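Local coordinates for protein esterase (uncultured bacterium pCosCE1, PDB 7ATL) that hydrolyses carboxylic esters as a family VIII carboxylesterase of beta-lactamase-like fold and also shows promiscuous acyltransferase activity, at residues A[107-111]-A[112-116]; A[161-165]-A[166-170]; A[82-85]-A[86-90]; A[176-179]-A[180-184]; A[188-191]-A[192-195]. All blocks are in the same frame, centred on the assembly; numbering follows the deposited sequence.

Interaction 1: residues A[107-111]-A[112-116]; sequences PPIKI and RHLLS
The imidazole of H113 folds back over the turn that starts its own helix and packs into the angle between the K110 backbone and the K110 methylenes. Its ND1 accepts the N-H of K110 at 3.0 Å, from a donor tilted 32° out of the ring plane, while the aliphatic part of the lysine runs past the same ring, K110 CD lying 3.4 Å from H113 CE1. With CG beside the backbone N (chi1 -57°), the histidine ring is turned back toward the residues ahead of the helix. K110 O accepts both H113 N and L114 N, the latter at 3.2 Å. Beyond the lysine methylenes, NZ goes to D87, which also takes R112 NE, so the two neighbouring cations share one carboxylate. The buried side is apolar: I109 CG2 fits against L114 CD2 at 4.1 Å, the two side chains crossing at about a right angle, and I111 puts CD1 near L114 CD1 and CG2 near L115 CD1, each at 4.3 Å. I111, L114 and L115 meet V181, V177 and L178 of helix 174-186. The arrangement is one half of a capping box: the H113 side chain takes the N-H of the N-cap residue K110, without a return bond from the lysine side chain.

Interaction 2: residues A[161-165]-A[166-170]; sequences LLAEP and GSEFR
L162 and R170 meet at about a right angle, with the leucine methyl CD2 set over the centre of one face of the guanidinium, 3.6 Å from R170 CZ. The leucine CB also comes near, 3.7 Å from R170 NE, so the contact runs along the leucine rather than ending at one methyl. R170 leaves the backbone with CG anti to its N (chi1 -164°) and then bends at chi3, which turns the flat group across the leucine. Its NH2 forms a salt bridge with E168 OE2 at 3.1 Å; the donor approaches from above the carboxylate plane, 45° out of it, and OE2 in turn lies 22° out of the guanidinium plane. The same OE2 reaches back to A163 CB at 3.4 Å, so the glutamate lies between the arginine and A163, the residue just before the turn. E168 manages this with CG placed between its backbone N and carbonyl carbon, the rest of the chain extended.

The turn itself is a type II beta turn from E164 to S167, with G166 at positive phi. E164 O accepts S167 N at 2.9 Å and S167 OG at 2.6 Å, the hydroxyl arriving in the carbonyl plane on a lone pair. A water adds to this oxygen and accepts E168 N at 2.7 Å, joining both limbs. The loop connects helix 149-157 to helix 174-186: P165 packs on P107 and I109 just ahead of helix 111-116, R170 touches D122, and F169 meets the ring of F315 in strand 313-315.

Interaction 3: residues A[82-85]-A[86-90]; sequences QKLG and LDDTV
D88 bends back across the turn toward G85 and reaches L84. Its CB lies 3.4 Å from G85 O. CG, placed beside its own backbone N (chi1 -73°), sits 3.4 Å from G85 N. At the tip the two oxygens part: OD1 rests directly on G85 CA at 3.4 Å, and OD2 takes the G85 N-H in a weak bond of 3.1 Å, with L84 CD1 a further neighbour at 3.8 Å. The backbone closes the turn with D88 N donating to G85 O at 3.0 Å, a type I beta turn from G85 to D88. D88 thus meets G85 twice: its N-H binds the G85 O, and its side chain takes the G85 N-H weakly. L84, with CG anti to the backbone N (chi1 -174°), sends its methyls toward helices 67-80 and 174-186. The stronger partner of OD2 is the indole N-H of W93, so the carboxylate ties the turn to a residue a little further along the same loop. Two N-H donors converge on OD2, which would be expected to favour the ionised carboxylate.

Interaction 4: residues A[176-179]-A[180-184]; sequences DVLG and AVLEQ
L178 O receives the amide N-H of L182 at 2.8 Å, the shortest hydrogen bond of the contact and fairly straight at the hydrogen, 163°. It is one of a run of i to i+4 helical bonds: V181 N reaches V177 O at 3.0 Å and E183 N reaches G179 O at 3.1 Å, while A180 N to D176 O is long and weak. Beside the bond from L182 to L178 the two leucines pair one turn apart. L178 has CG anti to its backbone N (chi1 -177°), which carries the side chain outward from the helix, where its CD1 meets L182 CD1 at 3.9 Å as the chains cross. The same L182 methyl lies 3.5 Å from L178 O, so it packs against the bonded carbonyl as well as the neighbouring side chain. On another side of the helix V181 CG2 rests 3.7 Å from V177 O, and A180 CB is 3.5 Å from that oxygen. E183 CG passes G179 O at 3.5 Å before the carboxylate continues to the backbone N-H of L190, and D176 turns to S262.

Helix 174-186 is a largely buried helix in the helical region of the beta-lactamase-like fold, enclosed on several sides. L182 and L178 face helix 67-80, V177 and A180 face helix 149-157, and V177, L178 and V181 face helix 111-116.

Interaction 5: residues A[188-191]-A[192-195]; sequences EPLP and QVFN
The amide of Q192 and the carboxylate of E188, with planes 66° apart, both lie against the first turn of helix 190-199, where P189 is the N-cap residue. Q192 NE2 meets the P189 ring, 3.4 Å from its CB and 3.7 Å from CG; the bend at chi2 (69°) brings the amide back to the proline. The E188 carboxylate instead comes alongside the glutamine stem, with OE2 3.6 Å from Q192 CB; its other oxygen, OE1, is bonded to H196 ND1 one turn further on. E188 CG meets V193 CG2 at 3.8 Å, and that methyl also packs against E188 O, so the extended glutamate lies against the N-terminal turn of the helix. P189 O takes V193 N at 3.1 Å, with Q192 N as a second, weak donor. The next carbonyls bind in the regular pattern, L190 O with F194 N and P191 O with N195 N. The phenyl ring of F194 leads away to meet the ring of Y70 with the two planes nearly perpendicular, and V193 packs on A186 of the preceding helix. On the buried side, L190 CD1 stands 4.3 Å from V193 CB.

How the interactions relate
All five contacts are local and follow in series, none nested and none crossing. From the N terminus, interaction 3 turns the chain after helix 67-80, and interaction 1 starts helix 111-116; D87 joins these two by salt bridges to K110 and R112. Interaction 2 is the turn of the loop after helix 149-157, and it touches interaction 1 through prolines P107 and P165 and through H113 with G166. Interaction 4, within helix 174-186, packs against both interactions 1 and 3, and E183 reaches L190 of interaction 5, where the next helix starts. Together they tie helices 67-80, 111-116, 174-186 and 190-199 into one helical part of the fold.

Interaction 1: residues A[107-111]-A[112-116]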
loop_
_atom_site.group_PDB
_atom_site.type_symbol
_atom_site.label_atom_id
_atom_site.label_comp_id
_atom_site.label_asym_id
_atom_site.label_seq_id
_atom_site.Cartn_x
_atom_site.Cartn_y
_atom_site.Cartn_z
ATOM N N PRO A 107 -5.129 -4.624 26.436
ATOM C CA PRO A 107 -5.233 -3.177 26.326
ATOM C C PRO A 107 -6.136 -2.827 25.154
ATOM O O PRO A 107 -6.119 -3.499 24.120
ATOM C CB PRO A 107 -3.791 -2.727 26.075
ATOM C CG PRO A 107 -3.189 -3.889 25.332
ATOM C CD PRO A 107 -3.883 -5.130 25.852
ATOM N N PRO A 108 -6.918 -1.737 25.280
ATOM C CA PRO A 108 -7.757 -1.270 24.179
ATOM C C PRO A 108 -6.857 -0.791 23.032
ATOM O O PRO A 108 -5.761 -0.277 23.283
ATOM C CB PRO A 108 -8.620 -0.148 24.778
ATOM C CG PRO A 108 -7.858 0.296 26.024
ATOM C CD PRO A 108 -6.999 -0.877 26.469
ATOM N N ILE A 109 -7.296 -1.069 21.810
ATOM C CA ILE A 109 -6.663 -0.590 20.555
ATOM C C ILE A 109 -7.586 0.475 20.000
ATOM O O ILE A 109 -8.809 0.217 19.878
ATOM C CB ILE A 109 -6.466 -1.720 19.526
ATOM C CG1 ILE A 109 -5.517 -2.825 20.015
ATOM C CG2 ILE A 109 -6.013 -1.130 18.199
ATOM C CD1 ILE A 109 -5.634 -4.129 19.229
ATOM N N LYS A 110 -7.014 1.610 19.653
ATOM C CA LYS A 110 -7.782 2.724 19.067
ATOM C C LYS A 110 -7.606 2.687 17.554
ATOM O O LYS A 110 -6.548 2.250 17.081
ATOM C CB LYS A 110 -7.336 4.069 19.634
ATOM C CG LYS A 110 -7.773 4.360 21.060
ATOM C CD LYS A 110 -6.835 5.355 21.716
ATOM C CE LYS A 110 -7.494 6.167 22.803
ATOM N NZ LYS A 110 -7.081 7.588 22.730
ATOM N N ILE A 111 -8.622 3.177 16.846
ATOM C CA ILE A 111 -8.626 3.333 15.365
ATOM C C ILE A 111 -7.361 4.099 14.962
ATOM O O ILE A 111 -6.738 3.694 13.978
ATOM C CB ILE A 111 -9.939 3.994 14.897
ATOM C CG1 ILE A 111 -11.170 3.184 15.316
ATOM C CG2 ILE A 111 -9.937 4.221 13.400
ATOM C CD1 ILE A 111 -11.186 1.764 14.792
ATOM N N ARG A 112 -6.939 5.124 15.692
ATOM C CA ARG A 112 -5.742 5.906 15.267
ATOM C C ARG A 112 -4.496 5.008 15.323
ATOM O O ARG A 112 -3.491 5.297 14.611
ATOM C CB ARG A 112 -5.530 7.165 16.119
ATOM C CG ARG A 112 -5.390 6.900 17.615
ATOM C CD ARG A 112 -5.007 8.147 18.378
ATOM N NE ARG A 112 -6.136 9.060 18.508
ATOM C CZ ARG A 112 -6.316 10.187 17.817
ATOM N NH1 ARG A 112 -5.454 10.579 16.893
ATOM N NH2 ARG A 112 -7.398 10.904 18.043
ATOM N N HIS A 113 -4.519 3.995 16.185
ATOM C CA HIS A 113 -3.405 3.036 16.298
ATOM C C HIS A 113 -3.439 2.156 15.044
ATOM O O HIS A 113 -2.354 1.904 14.458
ATOM C CB HIS A 113 -3.458 2.230 17.610
ATOM C CG HIS A 113 -3.470 3.019 18.878
ATOM N ND1 HIS A 113 -4.257 2.642 19.973
ATOM C CD2 HIS A 113 -2.796 4.126 19.267
ATOM C CE1 HIS A 113 -4.063 3.480 20.972
ATOM N NE2 HIS A 113 -3.177 4.397 20.570
ATOM N N LEU A 114 -4.612 1.680 14.628
ATOM C CA LEU A 114 -4.691 0.897 13.361
ATOM C C LEU A 114 -4.107 1.723 12.192
ATOM O O LEU A 114 -3.319 1.174 11.414
ATOM C CB LEU A 114 -6.130 0.463 13.064
ATOM C CG LEU A 114 -6.752 -0.558 14.011
ATOM C CD1 LEU A 114 -8.120 -0.989 13.509
ATOM C CD2 LEU A 114 -5.848 -1.766 14.185
ATOM N N LEU A 115 -4.470 3.000 12.073
ATOM C CA LEU A 115 -4.125 3.854 10.907
ATOM C C LEU A 115 -2.609 4.082 10.806
ATOM O O LEU A 115 -2.134 4.327 9.680
ATOM C CB LEU A 115 -4.861 5.187 11.046
ATOM C CG LEU A 115 -6.376 5.099 10.933
ATOM C CD1 LEU A 115 -7.020 6.439 11.236
ATOM C CD2 LEU A 115 -6.784 4.627 9.550
ATOM N N SER A 116 -1.881 4.040 11.924
ATOM C CA SER A 116 -0.451 4.419 12.011
ATOM C C SER A 116 0.387 3.207 12.407
ATOM O O SER A 116 1.603 3.372 12.616
ATOM C CB SER A 116 -0.252 5.585 12.964
ATOM O OG SER A 116 -0.903 6.755 12.476
#

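Interaction 2: residues A[161-165]-A[166-170]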
loop_
_atom_site.group_PDB
_atom_site.type_symbol
_atom_site.label_atom_id
_atom_site.label_comp_id
_atom_site.label_asym_id
_atom_site.label_seq_id
_atom_site.Cartn_x
_atom_site.Cartn_y
_atom_site.Cartn_z
ATOM N N LEU A 161 -0.248 -9.353 21.218
ATOM C CA LEU A 161 0.285 -8.043 20.801
ATOM C C LEU A 161 1.757 -7.988 21.206
ATOM O O LEU A 161 2.128 -8.679 22.166
ATOM C CB LEU A 161 -0.507 -6.930 21.474
ATOM C CG LEU A 161 -1.980 -6.853 21.099
ATOM C CD1 LEU A 161 -2.711 -5.885 22.015
ATOM C CD2 LEU A 161 -2.146 -6.452 19.639
ATOM N N LEU A 162 2.555 -7.172 20.521
ATOM C CA LEU A 162 4.001 -7.045 20.793
ATOM C C LEU A 162 4.291 -5.835 21.679
ATOM O O LEU A 162 5.412 -5.741 22.153
ATOM C CB LEU A 162 4.737 -6.983 19.455
ATOM C CG LEU A 162 4.869 -8.366 18.825
ATOM C CD1 LEU A 162 3.660 -8.709 17.984
ATOM C CD2 LEU A 162 6.141 -8.483 18.027
ATOM N N ALA A 163 3.315 -4.977 21.931
ATOM C CA ALA A 163 3.526 -3.706 22.652
ATOM C C ALA A 163 2.188 -3.021 22.936
ATOM O O ALA A 163 1.193 -3.333 22.236
ATOM C CB ALA A 163 4.445 -2.822 21.850
ATOM N N GLU A 164 2.167 -2.151 23.949
ATOM C CA GLU A 164 0.990 -1.307 24.273
ATOM C C GLU A 164 0.583 -0.551 23.015
ATOM O O GLU A 164 1.417 0.125 22.393
ATOM C CB GLU A 164 1.296 -0.297 25.379
ATOM C CG GLU A 164 0.679 -0.627 26.718
ATOM C CD GLU A 164 1.275 0.285 27.768
ATOM O OE1 GLU A 164 1.097 1.506 27.586
ATOM O OE2 GLU A 164 1.974 -0.206 28.711
ATOM N N PRO A 165 -0.693 -0.681 22.587
ATOM C CA PRO A 165 -1.229 0.146 21.503
ATOM C C PRO A 165 -0.790 1.598 21.725
ATOM O O PRO A 165 -0.941 2.057 22.809
ATOM C CB PRO A 165 -2.735 -0.073 21.629
ATOM C CG PRO A 165 -2.812 -1.528 22.087
ATOM C CD PRO A 165 -1.656 -1.685 23.058
ATOM N N GLY A 166 -0.139 2.206 20.732
ATOM C CA GLY A 166 0.289 3.612 20.765
ATOM C C GLY A 166 1.749 3.765 21.127
ATOM O O GLY A 166 2.233 4.871 20.988
ATOM N N SER A 167 2.450 2.722 21.581
ATOM C CA SER A 167 3.821 2.906 22.136
ATOM C C SER A 167 4.871 2.858 21.016
ATOM O O SER A 167 5.933 3.461 21.210
ATOM C CB SER A 167 4.156 1.961 23.280
ATOM O OG SER A 167 3.927 0.604 22.925
ATOM N N GLU A 168 4.611 2.212 19.879
ATOM C CA GLU A 168 5.662 2.113 18.843
ATOM C C GLU A 168 5.070 1.707 17.497
ATOM O O GLU A 168 4.020 1.058 17.441
ATOM C CB GLU A 168 6.759 1.138 19.284
ATOM C CG GLU A 168 6.419 -0.309 19.017
ATOM C CD GLU A 168 7.373 -1.345 19.581
ATOM O OE1 GLU A 168 8.508 -0.976 19.936
ATOM O OE2 GLU A 168 6.968 -2.524 19.653
ATOM N N PHE A 169 5.782 2.061 16.443
ATOM C CA PHE A 169 5.433 1.691 15.059
ATOM C C PHE A 169 5.967 0.296 14.768
ATOM O O PHE A 169 7.119 0.024 15.099
ATOM C CB PHE A 169 6.030 2.688 14.075
ATOM C CG PHE A 169 5.806 2.345 12.627
ATOM C CD1 PHE A 169 4.665 2.771 11.969
ATOM C CD2 PHE A 169 6.776 1.671 11.905
ATOM C CE1 PHE A 169 4.490 2.506 10.621
ATOM C CE2 PHE A 169 6.597 1.409 10.557
ATOM C CZ PHE A 169 5.448 1.811 9.924
ATOM N N ARG A 170 5.114 -0.543 14.187
ATOM C CA ARG A 170 5.443 -1.893 13.678
ATOM C C ARG A 170 4.465 -2.180 12.543
ATOM O O ARG A 170 3.244 -2.287 12.811
ATOM C CB ARG A 170 5.390 -2.958 14.779
ATOM C CG ARG A 170 6.079 -4.273 14.408
ATOM C CD ARG A 170 5.707 -5.362 15.405
ATOM N NE ARG A 170 6.343 -5.056 16.675
ATOM C CZ ARG A 170 7.610 -5.361 16.983
ATOM N NH1 ARG A 170 8.369 -6.031 16.135
ATOM N NH2 ARG A 170 8.112 -5.007 18.149
HETATM O O HOH W 1 2.936 0.098 19.997
#

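Interaction 3: residues A[82-85]-A[86-90]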
loop_
_atom_site.group_PDB
_atom_site.type_symbol
_atom_site.label_atom_id
_atom_site.label_comp_id
_atom_site.label_asym_id
_atom_site.label_seq_id
_atom_site.Cartn_x
_atom_site.Cartn_y
_atom_site.Cartn_z
ATOM N N GLN A 82 -18.416 11.283 11.019
ATOM C CA GLN A 82 -18.676 10.891 12.428
ATOM C C GLN A 82 -19.577 9.645 12.459
ATOM O O GLN A 82 -20.524 9.630 13.244
ATOM C CB GLN A 82 -19.303 12.079 13.158
ATOM C CG GLN A 82 -18.605 13.403 12.871
ATOM C CD GLN A 82 -18.913 14.429 13.938
ATOM O OE1 GLN A 82 -19.945 15.114 13.880
ATOM N NE2 GLN A 82 -18.024 14.513 14.929
ATOM N N LYS A 83 -19.313 8.669 11.587
ATOM C CA LYS A 83 -19.817 7.270 11.692
ATOM C C LYS A 83 -18.770 6.409 12.434
ATOM O O LYS A 83 -19.147 5.356 12.992
ATOM C CB LYS A 83 -20.145 6.733 10.295
ATOM C CG LYS A 83 -21.328 7.392 9.596
ATOM C CD LYS A 83 -21.949 6.487 8.505
ATOM C CE LYS A 83 -22.912 7.181 7.558
ATOM N NZ LYS A 83 -24.032 7.798 8.306
ATOM N N LEU A 84 -17.520 6.886 12.490
ATOM C CA LEU A 84 -16.352 6.245 13.139
ATOM C C LEU A 84 -15.532 7.318 13.871
ATOM O O LEU A 84 -15.505 8.463 13.392
ATOM C CB LEU A 84 -15.541 5.577 12.022
ATOM C CG LEU A 84 -14.353 4.724 12.443
ATOM C CD1 LEU A 84 -14.792 3.638 13.390
ATOM C CD2 LEU A 84 -13.696 4.097 11.232
ATOM N N GLY A 85 -14.872 6.976 14.979
ATOM C CA GLY A 85 -14.009 7.915 15.730
ATOM C C GLY A 85 -12.541 7.500 15.740
ATOM O O GLY A 85 -12.250 6.297 15.932
ATOM N N LEU A 86 -11.624 8.458 15.610
ATOM C CA LEU A 86 -10.166 8.177 15.724
ATOM C C LEU A 86 -9.846 7.463 17.045
ATOM O O LEU A 86 -8.841 6.712 17.068
ATOM C CB LEU A 86 -9.384 9.486 15.613
ATOM C CG LEU A 86 -9.136 9.943 14.178
ATOM C CD1 LEU A 86 -8.470 11.316 14.148
ATOM C CD2 LEU A 86 -8.317 8.907 13.410
ATOM N N ASP A 87 -10.652 7.694 18.097
ATOM C CA ASP A 87 -10.411 7.206 19.479
ATOM C C ASP A 87 -11.439 6.128 19.836
ATOM O O ASP A 87 -11.563 5.799 21.002
ATOM C CB ASP A 87 -10.405 8.380 20.465
ATOM C CG ASP A 87 -9.166 9.260 20.358
ATOM O OD1 ASP A 87 -8.038 8.733 20.481
ATOM O OD2 ASP A 87 -9.325 10.464 20.124
ATOM N N ASP A 88 -12.167 5.593 18.867
ATOM C CA ASP A 88 -12.978 4.372 19.085
ATOM C C ASP A 88 -12.042 3.192 19.341
ATOM O O ASP A 88 -11.006 3.064 18.634
ATOM C CB ASP A 88 -13.837 4.060 17.868
ATOM C CG ASP A 88 -14.996 5.019 17.717
ATOM O OD1 ASP A 88 -14.998 6.041 18.441
ATOM O OD2 ASP A 88 -15.877 4.723 16.890
ATOM N N THR A 89 -12.402 2.338 20.288
ATOM C CA THR A 89 -11.735 1.030 20.474
ATOM C C THR A 89 -12.093 0.143 19.281
ATOM O O THR A 89 -13.116 0.397 18.631
ATOM C CB THR A 89 -12.113 0.397 21.813
ATOM O OG1 THR A 89 -13.505 0.095 21.769
ATOM C CG2 THR A 89 -11.770 1.311 22.972
ATOM N N VAL A 90 -11.254 -0.842 18.998
ATOM C CA VAL A 90 -11.544 -1.857 17.956
ATOM C C VAL A 90 -12.637 -2.767 18.502
ATOM O O VAL A 90 -13.618 -3.047 17.781
ATOM C CB VAL A 90 -10.271 -2.623 17.555
ATOM C CG1 VAL A 90 -10.585 -3.763 16.602
ATOM C CG2 VAL A 90 -9.244 -1.694 16.933
#

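Interaction 4: residues A[176-179]-A[180-184]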
loop_
_atom_site.group_PDB
_atom_site.type_symbol
_atom_site.label_atom_id
_atom_site.label_comp_id
_atom_site.label_asym_id
_atom_site.label_seq_id
_atom_site.Cartn_x
_atom_site.Cartn_y
_atom_site.Cartn_z
ATOM N N ASP A 176 -5.943 -4.627 7.647
ATOM C CA ASP A 176 -6.860 -5.779 7.457
ATOM C C ASP A 176 -7.910 -5.711 8.564
ATOM O O ASP A 176 -9.122 -5.912 8.262
ATOM C CB ASP A 176 -6.124 -7.125 7.425
ATOM C CG ASP A 176 -5.195 -7.314 6.229
ATOM O OD1 ASP A 176 -4.320 -6.436 6.028
ATOM O OD2 ASP A 176 -5.350 -8.343 5.508
ATOM N N VAL A 177 -7.481 -5.401 9.791
ATOM C CA VAL A 177 -8.411 -5.217 10.942
ATOM C C VAL A 177 -9.339 -4.024 10.644
ATOM O O VAL A 177 -10.564 -4.176 10.817
ATOM C CB VAL A 177 -7.658 -5.076 12.281
ATOM C CG1 VAL A 177 -8.622 -4.861 13.437
ATOM C CG2 VAL A 177 -6.787 -6.294 12.554
ATOM N N LEU A 178 -8.790 -2.907 10.151
ATOM C CA LEU A 178 -9.559 -1.676 9.859
ATOM C C LEU A 178 -10.687 -2.014 8.884
ATOM O O LEU A 178 -11.835 -1.581 9.113
ATOM C CB LEU A 178 -8.615 -0.613 9.295
ATOM C CG LEU A 178 -9.254 0.753 9.018
ATOM C CD1 LEU A 178 -9.870 1.372 10.267
ATOM C CD2 LEU A 178 -8.220 1.678 8.415
ATOM N N GLY A 179 -10.379 -2.801 7.856
ATOM C CA GLY A 179 -11.356 -3.265 6.851
ATOM C C GLY A 179 -12.576 -3.890 7.496
ATOM O O GLY A 179 -13.703 -3.506 7.144
ATOM N N ALA A 180 -12.356 -4.803 8.442
ATOM C CA ALA A 180 -13.445 -5.471 9.181
ATOM C C ALA A 180 -14.187 -4.435 10.034
ATOM O O ALA A 180 -15.421 -4.456 10.066
ATOM C CB ALA A 180 -12.894 -6.615 9.995
ATOM N N VAL A 181 -13.480 -3.522 10.682
ATOM C CA VAL A 181 -14.186 -2.437 11.418
ATOM C C VAL A 181 -15.106 -1.698 10.438
ATOM O O VAL A 181 -16.288 -1.498 10.758
ATOM C CB VAL A 181 -13.221 -1.451 12.094
ATOM C CG1 VAL A 181 -13.964 -0.203 12.561
ATOM C CG2 VAL A 181 -12.463 -2.101 13.235
ATOM N N LEU A 182 -14.587 -1.298 9.287
ATOM C CA LEU A 182 -15.370 -0.530 8.287
ATOM C C LEU A 182 -16.649 -1.292 7.888
ATOM O O LEU A 182 -17.710 -0.636 7.726
ATOM C CB LEU A 182 -14.455 -0.271 7.089
ATOM C CG LEU A 182 -13.783 1.093 7.042
ATOM C CD1 LEU A 182 -13.247 1.520 8.393
ATOM C CD2 LEU A 182 -12.698 1.110 5.995
ATOM N N GLU A 183 -16.582 -2.622 7.746
ATOM C CA GLU A 183 -17.771 -3.490 7.479
ATOM C C GLU A 183 -18.826 -3.274 8.573
ATOM O O GLU A 183 -20.011 -3.112 8.247
ATOM C CB GLU A 183 -17.416 -4.979 7.442
ATOM C CG GLU A 183 -16.565 -5.379 6.258
ATOM C CD GLU A 183 -16.261 -6.867 6.168
ATOM O OE1 GLU A 183 -16.175 -7.530 7.254
ATOM O OE2 GLU A 183 -16.100 -7.364 5.002
ATOM N N GLN A 184 -18.424 -3.272 9.834
ATOM C CA GLN A 184 -19.386 -3.111 10.945
ATOM C C GLN A 184 -19.970 -1.698 10.925
ATOM O O GLN A 184 -21.176 -1.573 11.172
ATOM C CB GLN A 184 -18.723 -3.426 12.280
ATOM C CG GLN A 184 -18.228 -4.857 12.379
ATOM C CD GLN A 184 -19.290 -5.863 12.018
ATOM O OE1 GLN A 184 -19.063 -6.768 11.233
ATOM N NE2 GLN A 184 -20.472 -5.686 12.557
#

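Interaction 5: residues A[188-191]-A[192-195]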
loop_
_atom_site.group_PDB
_atom_site.type_symbol
_atom_site.label_atom_id
_atom_site.label_comp_id
_atom_site.label_asym_id
_atom_site.label_seq_id
_atom_site.Cartn_x
_atom_site.Cartn_y
_atom_site.Cartn_z
ATOM N N GLU A 188 -22.033 -3.649 5.642
ATOM C CA GLU A 188 -21.874 -4.395 4.367
ATOM C C GLU A 188 -20.425 -4.861 4.243
ATOM O O GLU A 188 -19.542 -4.334 4.908
ATOM C CB GLU A 188 -22.337 -3.540 3.183
ATOM C CG GLU A 188 -21.593 -2.226 3.035
ATOM C CD GLU A 188 -22.028 -1.340 1.873
ATOM O OE1 GLU A 188 -21.452 -0.239 1.717
ATOM O OE2 GLU A 188 -22.932 -1.748 1.124
ATOM N N PRO A 189 -20.143 -5.886 3.406
ATOM C CA PRO A 189 -18.787 -6.405 3.245
ATOM C C PRO A 189 -17.835 -5.366 2.650
ATOM O O PRO A 189 -18.295 -4.483 1.975
ATOM C CB PRO A 189 -18.973 -7.596 2.285
ATOM C CG PRO A 189 -20.427 -7.993 2.458
ATOM C CD PRO A 189 -21.123 -6.655 2.611
ATOM N N LEU A 190 -16.535 -5.547 2.883
ATOM C CA LEU A 190 -15.494 -4.538 2.582
ATOM C C LEU A 190 -15.492 -4.156 1.095
ATOM O O LEU A 190 -15.266 -2.990 0.787
ATOM C CB LEU A 190 -14.130 -5.055 3.063
ATOM C CG LEU A 190 -12.968 -4.067 2.914
ATOM C CD1 LEU A 190 -13.266 -2.787 3.670
ATOM C CD2 LEU A 190 -11.639 -4.656 3.373
ATOM N N PRO A 191 -15.686 -5.068 0.108
ATOM C CA PRO A 191 -15.679 -4.668 -1.301
ATOM C C PRO A 191 -16.781 -3.644 -1.603
ATOM O O PRO A 191 -16.513 -2.680 -2.350
ATOM C CB PRO A 191 -15.875 -5.974 -2.090
ATOM C CG PRO A 191 -15.418 -7.048 -1.142
ATOM C CD PRO A 191 -15.790 -6.533 0.242
ATOM N N GLN A 192 -17.954 -3.835 -0.997
ATOM C CA GLN A 192 -19.101 -2.904 -1.172
ATOM C C GLN A 192 -18.767 -1.592 -0.441
ATOM O O GLN A 192 -19.022 -0.516 -1.002
ATOM C CB GLN A 192 -20.423 -3.525 -0.709
ATOM C CG GLN A 192 -21.026 -4.511 -1.699
ATOM C CD GLN A 192 -20.283 -5.823 -1.886
ATOM O OE1 GLN A 192 -20.110 -6.286 -3.008
ATOM N NE2 GLN A 192 -19.843 -6.461 -0.810
ATOM N N VAL A 193 -18.156 -1.666 0.741
ATOM C CA VAL A 193 -17.696 -0.453 1.478
ATOM C C VAL A 193 -16.772 0.364 0.570
ATOM O O VAL A 193 -17.002 1.564 0.387
ATOM C CB VAL A 193 -16.993 -0.809 2.793
ATOM C CG1 VAL A 193 -16.398 0.433 3.411
ATOM C CG2 VAL A 193 -17.930 -1.495 3.773
ATOM N N PHE A 194 -15.741 -0.261 0.021
ATOM C CA PHE A 194 -14.769 0.427 -0.862
ATOM C C PHE A 194 -15.499 1.044 -2.061
ATOM O O PHE A 194 -15.140 2.165 -2.484
ATOM C CB PHE A 194 -13.694 -0.532 -1.372
ATOM C CG PHE A 194 -12.749 0.115 -2.348
ATOM C CD1 PHE A 194 -11.807 1.036 -1.905
ATOM C CD2 PHE A 194 -12.824 -0.167 -3.711
ATOM C CE1 PHE A 194 -10.934 1.637 -2.799
ATOM C CE2 PHE A 194 -11.951 0.436 -4.609
ATOM C CZ PHE A 194 -11.003 1.339 -4.148
ATOM N N ASN A 195 -16.449 0.306 -2.643
ATOM C CA ASN A 195 -17.146 0.771 -3.868
ATOM C C ASN A 195 -17.934 2.040 -3.508
ATOM O O ASN A 195 -17.705 3.079 -4.160
ATOM C CB ASN A 195 -17.984 -0.325 -4.529
ATOM C CG ASN A 195 -18.602 0.165 -5.823
ATOM O OD1 ASN A 195 -17.907 0.631 -6.727
ATOM N ND2 ASN A 195 -19.917 0.127 -5.896
#